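Local atomic coordinates of dienelactone hydrolase (Anabaena variabilis, PDB entry 2O2G), a protein that probably works as a hydrolase of the dienelactone hydrolase family, built on the alpha/beta-hydrolase fold. Residues A[42-47]-A[121-126]; A[162-167]-A[188-193]. All coordinates share one frame; numbering follows the deposited sequence. Where two conformers were deposited one is given.

Interaction 1 (A[42-47]-A[121-126]); sequences HGSGSS and ASTGGG. With SO4 (sulfate ion), chain B.
S44 and T123 meet tip to tip, the two hydroxyls sharing a short hydrogen bond of 2.5 Å between S44 OG and T123 OG1, in which either could be the donor. T123 turns OG1 into the crowded position between its own N and carbonyl carbon (chi1 60°), facing the loop, while its methyl CG2 lies alongside S44 OG. The serine oxygen also bonds to R88 O, and T123 OG1 is hydrogen-bonded to water 1, 2.8 Å from its oxygen. That water in turn donates to H42 O at 2.7 Å, giving the threonine a second, indirect link to the loop. An alanine in place of T123 would probably leave S44 OG without its partner here and water 1 held less firmly. The setting illustrates how alpha/beta hydrolases frame a nucleophile: S122 and G124 belong to what is probably a nucleophile elbow (GxSxG), S122 sitting at strained backbone angles as the likely nucleophile, and the loop 42-47 follows the strand 36-41. Water 2 accepts from S44 N at 2.8 Å and, weakly, from T123 N, a position consistent with an oxyanion hole. Backbone meets backbone where G124 CA comes within 3.7 Å of H42 O; a CB on G124 would clash with that oxygen. The H42 ring points away from the elbow and steadies its own loop, ND1 of H42 donating to G43 O at 2.8 Å with an angle of 169°. G43 O lies in the ring plane and also accepts S46 N, which arrives from the opposite face of the carbonyl. On the side of S122, a sulfate, probably from the crystallisation liquor, takes G43 N on O1 (2.9 Å) and S46 OG on O2; S50, R52 and R145 also hydrogen-bond to it.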
loop_
_atom_site.group_PDB
_atom_site.type_symbol
_atom_site.label_atom_id
_atom_site.label_comp_id
_atom_site.label_asym_id
_atom_site.label_seq_id
_atom_site.Cartn_x
_atom_site.Cartn_y
_atom_site.Cartn_z
ATOM N N HIS A 42 3.759 2.870 -3.351
ATOM C CA HIS A 42 3.945 2.671 -4.775
ATOM C C HIS A 42 5.162 1.793 -4.998
ATOM O O HIS A 42 5.960 1.553 -4.067
ATOM C CB HIS A 42 4.063 4.036 -5.512
ATOM C CG HIS A 42 5.219 4.890 -5.045
ATOM N ND1 HIS A 42 6.541 4.566 -5.292
ATOM C CD2 HIS A 42 5.249 6.047 -4.338
ATOM C CE1 HIS A 42 7.327 5.486 -4.751
ATOM N NE2 HIS A 42 6.568 6.405 -4.183
ATOM N N GLY A 43 5.284 1.253 -6.200
ATOM C CA GLY A 43 6.473 0.423 -6.537
ATOM C C GLY A 43 7.689 1.266 -6.832
ATOM O O GLY A 43 7.593 2.512 -6.940
ATOM N N SER A 44 8.826 0.586 -7.008
ATOM C CA SER A 44 10.101 1.235 -7.199
ATOM C C SER A 44 10.120 2.008 -8.487
ATOM O O SER A 44 9.814 1.448 -9.540
ATOM C CB SER A 44 11.245 0.213 -7.211
ATOM O OG SER A 44 11.288 -0.509 -5.999
ATOM N N GLY A 45 10.504 3.271 -8.406
ATOM C CA GLY A 45 10.561 4.129 -9.594
ATOM C C GLY A 45 9.239 4.797 -9.918
ATOM O O GLY A 45 9.177 5.614 -10.842
ATOM N N SER A 46 8.192 4.503 -9.134
ATOM C CA SER A 46 6.863 5.042 -9.404
ATOM C C SER A 46 6.576 6.282 -8.521
ATOM O O SER A 46 7.483 6.833 -7.878
ATOM C CB SER A 46 5.817 3.934 -9.220
ATOM O OG SER A 46 4.647 4.196 -9.981
ATOM N N SER A 47 5.322 6.719 -8.504
ATOM C CA SER A 47 4.945 7.905 -7.759
ATOM C C SER A 47 3.482 7.838 -7.349
ATOM O O SER A 47 2.783 6.860 -7.630
ATOM C CB SER A 47 5.134 9.110 -8.662
ATOM O OG SER A 47 4.247 9.009 -9.749
ATOM N N ALA A 121 2.194 -1.828 -3.592
ATOM C CA ALA A 121 2.323 -2.303 -4.969
ATOM C C ALA A 121 3.757 -2.730 -5.290
ATOM O O ALA A 121 4.718 -1.963 -5.045
ATOM C CB ALA A 121 1.888 -1.223 -5.932
ATOM N N SER A 122 3.886 -3.933 -5.833
ATOM C CA SER A 122 5.184 -4.471 -6.223
ATOM C C SER A 122 6.176 -4.353 -5.053
ATOM O O SER A 122 5.909 -4.900 -4.001
ATOM C CB SER A 122 5.660 -3.785 -7.500
ATOM O OG SER A 122 4.729 -4.000 -8.544
ATOM N N THR A 123 7.303 -3.640 -5.192
ATOM C CA THR A 123 8.232 -3.481 -4.043
ATOM C C THR A 123 7.579 -2.798 -2.794
ATOM O O THR A 123 8.046 -2.981 -1.642
ATOM C CB THR A 123 9.543 -2.717 -4.419
ATOM O OG1 THR A 123 9.222 -1.409 -4.906
ATOM C CG2 THR A 123 10.350 -3.484 -5.445
ATOM N N GLY A 124 6.509 -2.031 -3.011
ATOM C CA GLY A 124 5.740 -1.430 -1.911
ATOM C C GLY A 124 5.127 -2.443 -0.938
ATOM O O GLY A 124 4.949 -2.151 0.268
ATOM N N GLY A 125 4.800 -3.627 -1.457
ATOM C CA GLY A 125 4.236 -4.715 -0.646
ATOM C C GLY A 125 5.108 -5.048 0.551
ATOM O O GLY A 125 4.654 -5.023 1.696
ATOM N N GLY A 126 6.370 -5.364 0.296
ATOM C CA GLY A 126 7.307 -5.646 1.363
ATOM C C GLY A 126 7.445 -4.480 2.332
ATOM O O GLY A 126 7.505 -4.684 3.558
HETATM S S SO4 B . 3.074 0.802 -9.316
HETATM O O1 SO4 B . 3.096 1.520 -8.054
HETATM O O2 SO4 B . 3.586 1.714 -10.299
HETATM O O3 SO4 B . 1.681 0.563 -9.640
HETATM O O4 SO4 B . 3.821 -0.449 -9.266
HETATM O O HOH W 1 8.417 0.806 -3.336
HETATM O O HOH W 2 8.300 -2.036 -7.990
#

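Interaction 2 (A[162-167]-A[188-193]); sequences PTLLIV and SKRLVI
The strands 163-167 and 189-193 pair in parallel, with T163 opposite K189 and V167 opposite I193, at the margin of the central sheet of an alpha/beta-hydrolase fold. They are the two strands of a beta-alpha-beta unit joined through helix 172-184, and the second is an outermost strand of the sheet. Their segment axes lie 4.7 Å apart at 14°. Five backbone hydrogen bonds zigzag between them: T163, L165 and V167 donate to S188, R190 and V192, while R190 and V192 give their own N-H groups back to T163 and L165. The straightest at the hydrogen is V192 N to L165 O (2.9 Å, 168°). L164 and I166 turn their backbone groups the other way, to strand 139-145 and G146 just after it.

Side chains then sort to two faces. On one, L164 and I166 stand with R190 and V192, and W217 of helix 206-221 covers L164 and R190. L164 has CG anti to its backbone N (chi1 171°), which carries CD1 across to within 3.8 Å of V192 CG1, the two side chains meeting at a slant. V192 CG1 also lies 4.0 Å from I166 CG1, those two side chains running side by side. On the other face, L165, V167 and L191 pack on helix 172-184, and I193 stands beside V167; K189 also starts here, but its extended chain carries NZ off to hydrogen-bond with L182 O and L185 O. V167 CG2 meets I193 CG1 at 3.8 Å, whereas V167 CG1 meets L191 at about a right angle. L191, its CG anti to the backbone N, brings CD1 toward the adjoining strand, 3.8 Å from L165 CB.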
loop_
_atom_site.group_PDB
_atom_site.type_symbol
_atom_site.label_atom_id
_atom_site.label_comp_id
_atom_site.label_asym_id
_atom_site.label_seq_id
_atom_site.Cartn_x
_atom_site.Cartn_y
_atom_site.Cartn_z
ATOM N N PRO A 162 -4.512 -7.931 9.435
ATOM C CA PRO A 162 -4.971 -8.933 8.439
ATOM C C PRO A 162 -4.475 -8.586 7.024
ATOM O O PRO A 162 -4.767 -7.502 6.482
ATOM C CB PRO A 162 -6.495 -8.888 8.573
ATOM C CG PRO A 162 -6.690 -8.520 10.053
ATOM C CD PRO A 162 -5.613 -7.497 10.322
ATOM N N THR A 163 -3.793 -9.552 6.420
ATOM C CA THR A 163 -3.045 -9.376 5.176
ATOM C C THR A 163 -3.522 -10.259 4.008
ATOM O O THR A 163 -3.636 -11.469 4.118
ATOM C CB THR A 163 -1.551 -9.713 5.455
ATOM O OG1 THR A 163 -1.037 -8.801 6.433
ATOM C CG2 THR A 163 -0.713 -9.684 4.205
ATOM N N LEU A 164 -3.743 -9.602 2.878
ATOM C CA LEU A 164 -4.154 -10.227 1.662
ATOM C C LEU A 164 -3.038 -10.058 0.641
ATOM O O LEU A 164 -2.692 -8.934 0.228
ATOM C CB LEU A 164 -5.418 -9.539 1.136
ATOM C CG LEU A 164 -5.896 -9.920 -0.248
ATOM C CD1 LEU A 164 -6.181 -11.408 -0.348
ATOM C CD2 LEU A 164 -7.140 -9.067 -0.564
ATOM N N LEU A 165 -2.485 -11.174 0.225
ATOM C CA LEU A 165 -1.461 -11.209 -0.804
ATOM C C LEU A 165 -2.151 -11.521 -2.169
ATOM O O LEU A 165 -2.892 -12.494 -2.305
ATOM C CB LEU A 165 -0.422 -12.263 -0.430
ATOM C CG LEU A 165 0.307 -12.130 0.915
ATOM C CD1 LEU A 165 1.324 -13.241 1.096
ATOM C CD2 LEU A 165 1.016 -10.809 1.050
ATOM N N ILE A 166 -1.949 -10.664 -3.155
ATOM C CA ILE A 166 -2.541 -10.860 -4.456
ATOM C C ILE A 166 -1.430 -11.016 -5.446
ATOM O O ILE A 166 -0.537 -10.146 -5.508
ATOM C CB ILE A 166 -3.418 -9.636 -4.919
ATOM C CG1 ILE A 166 -4.563 -9.326 -3.950
ATOM C CG2 ILE A 166 -4.039 -9.931 -6.302
ATOM C CD1 ILE A 166 -5.285 -7.948 -4.220
ATOM N N VAL A 167 -1.511 -12.051 -6.276
ATOM C CA VAL A 167 -0.510 -12.251 -7.319
ATOM C C VAL A 167 -1.150 -12.625 -8.646
ATOM O O VAL A 167 -2.244 -13.171 -8.692
ATOM C CB VAL A 167 0.510 -13.364 -6.906
ATOM C CG1 VAL A 167 1.114 -13.043 -5.560
ATOM C CG2 VAL A 167 -0.175 -14.715 -6.780
ATOM N N SER A 188 -4.639 -13.160 10.562
ATOM C CA SER A 188 -5.654 -13.549 9.580
ATOM C C SER A 188 -5.028 -13.216 8.238
ATOM O O SER A 188 -4.437 -12.134 8.053
ATOM C CB SER A 188 -6.985 -12.786 9.736
ATOM O OG SER A 188 -7.648 -13.154 10.931
ATOM N N LYS A 189 -5.165 -14.127 7.281
ATOM C CA LYS A 189 -4.417 -13.947 6.046
ATOM C C LYS A 189 -5.028 -14.703 4.876
ATOM O O LYS A 189 -5.784 -15.660 5.085
ATOM C CB LYS A 189 -2.990 -14.453 6.298
ATOM C CG LYS A 189 -2.938 -15.908 6.639
ATOM C CD LYS A 189 -1.536 -16.380 7.024
ATOM C CE LYS A 189 -1.535 -17.838 7.291
ATOM N NZ LYS A 189 -0.230 -18.354 7.887
ATOM N N ARG A 190 -4.662 -14.277 3.662
ATOM C CA ARG A 190 -5.098 -14.973 2.437
ATOM C C ARG A 190 -4.210 -14.635 1.279
ATOM O O ARG A 190 -3.702 -13.519 1.186
ATOM C CB ARG A 190 -6.518 -14.598 2.059
ATOM C CG ARG A 190 -7.170 -15.435 0.954
ATOM C CD ARG A 190 -8.646 -15.088 0.874
ATOM N NE ARG A 190 -9.267 -15.451 2.149
ATOM C CZ ARG A 190 -10.305 -14.839 2.721
ATOM N NH1 ARG A 190 -10.901 -13.806 2.135
ATOM N NH2 ARG A 190 -10.739 -15.248 3.911
ATOM N N LEU A 191 -4.017 -15.639 0.416
ATOM C CA LEU A 191 -3.319 -15.473 -0.852
ATOM C C LEU A 191 -4.335 -15.801 -1.922
ATOM O O LEU A 191 -4.975 -16.870 -1.885
ATOM C CB LEU A 191 -2.122 -16.404 -0.982
ATOM C CG LEU A 191 -1.333 -16.517 -2.297
ATOM C CD1 LEU A 191 -0.719 -15.263 -2.764
ATOM C CD2 LEU A 191 -0.203 -17.568 -2.131
ATOM N N VAL A 192 -4.486 -14.885 -2.864
ATOM C CA VAL A 192 -5.353 -15.105 -3.985
ATOM C C VAL A 192 -4.613 -14.799 -5.261
ATOM O O VAL A 192 -3.828 -13.846 -5.334
ATOM C CB VAL A 192 -6.704 -14.316 -3.862
ATOM C CG1 VAL A 192 -6.483 -12.828 -3.861
ATOM C CG2 VAL A 192 -7.665 -14.729 -4.982
ATOM N N ILE A 193 -4.920 -15.591 -6.282
ATOM C CA ILE A 193 -4.275 -15.531 -7.573
ATOM C C ILE A 193 -5.261 -15.083 -8.648
ATOM O O ILE A 193 -6.364 -15.642 -8.791
ATOM C CB ILE A 193 -3.723 -16.925 -7.944
ATOM C CG1 ILE A 193 -2.793 -17.453 -6.824
ATOM C CG2 ILE A 193 -2.993 -16.865 -9.236
ATOM C CD1 ILE A 193 -2.170 -18.780 -7.144
#

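How the interactions relate
The two interactions occupy different parts of one sheet, interaction 1 by the probable active site and interaction 2 at its margin. Interaction 1 gathers at the carboxyl ends of strands 36-41 and 115-121, around the probable nucleophile S122 and the bound sulfate; interaction 2 pairs the last two strands. Their centres lie about 17 Å apart and their nearest atoms about 7 Å, so they do not touch. Strand 139-145 runs between them, bonded to strand 163-168 and ending at R145, which meets both S122 and the sulfate. The V167 side chain comes close to the putative triad but makes no contact with it, and H199, which touches S122, follows strand 189-194 in a loop.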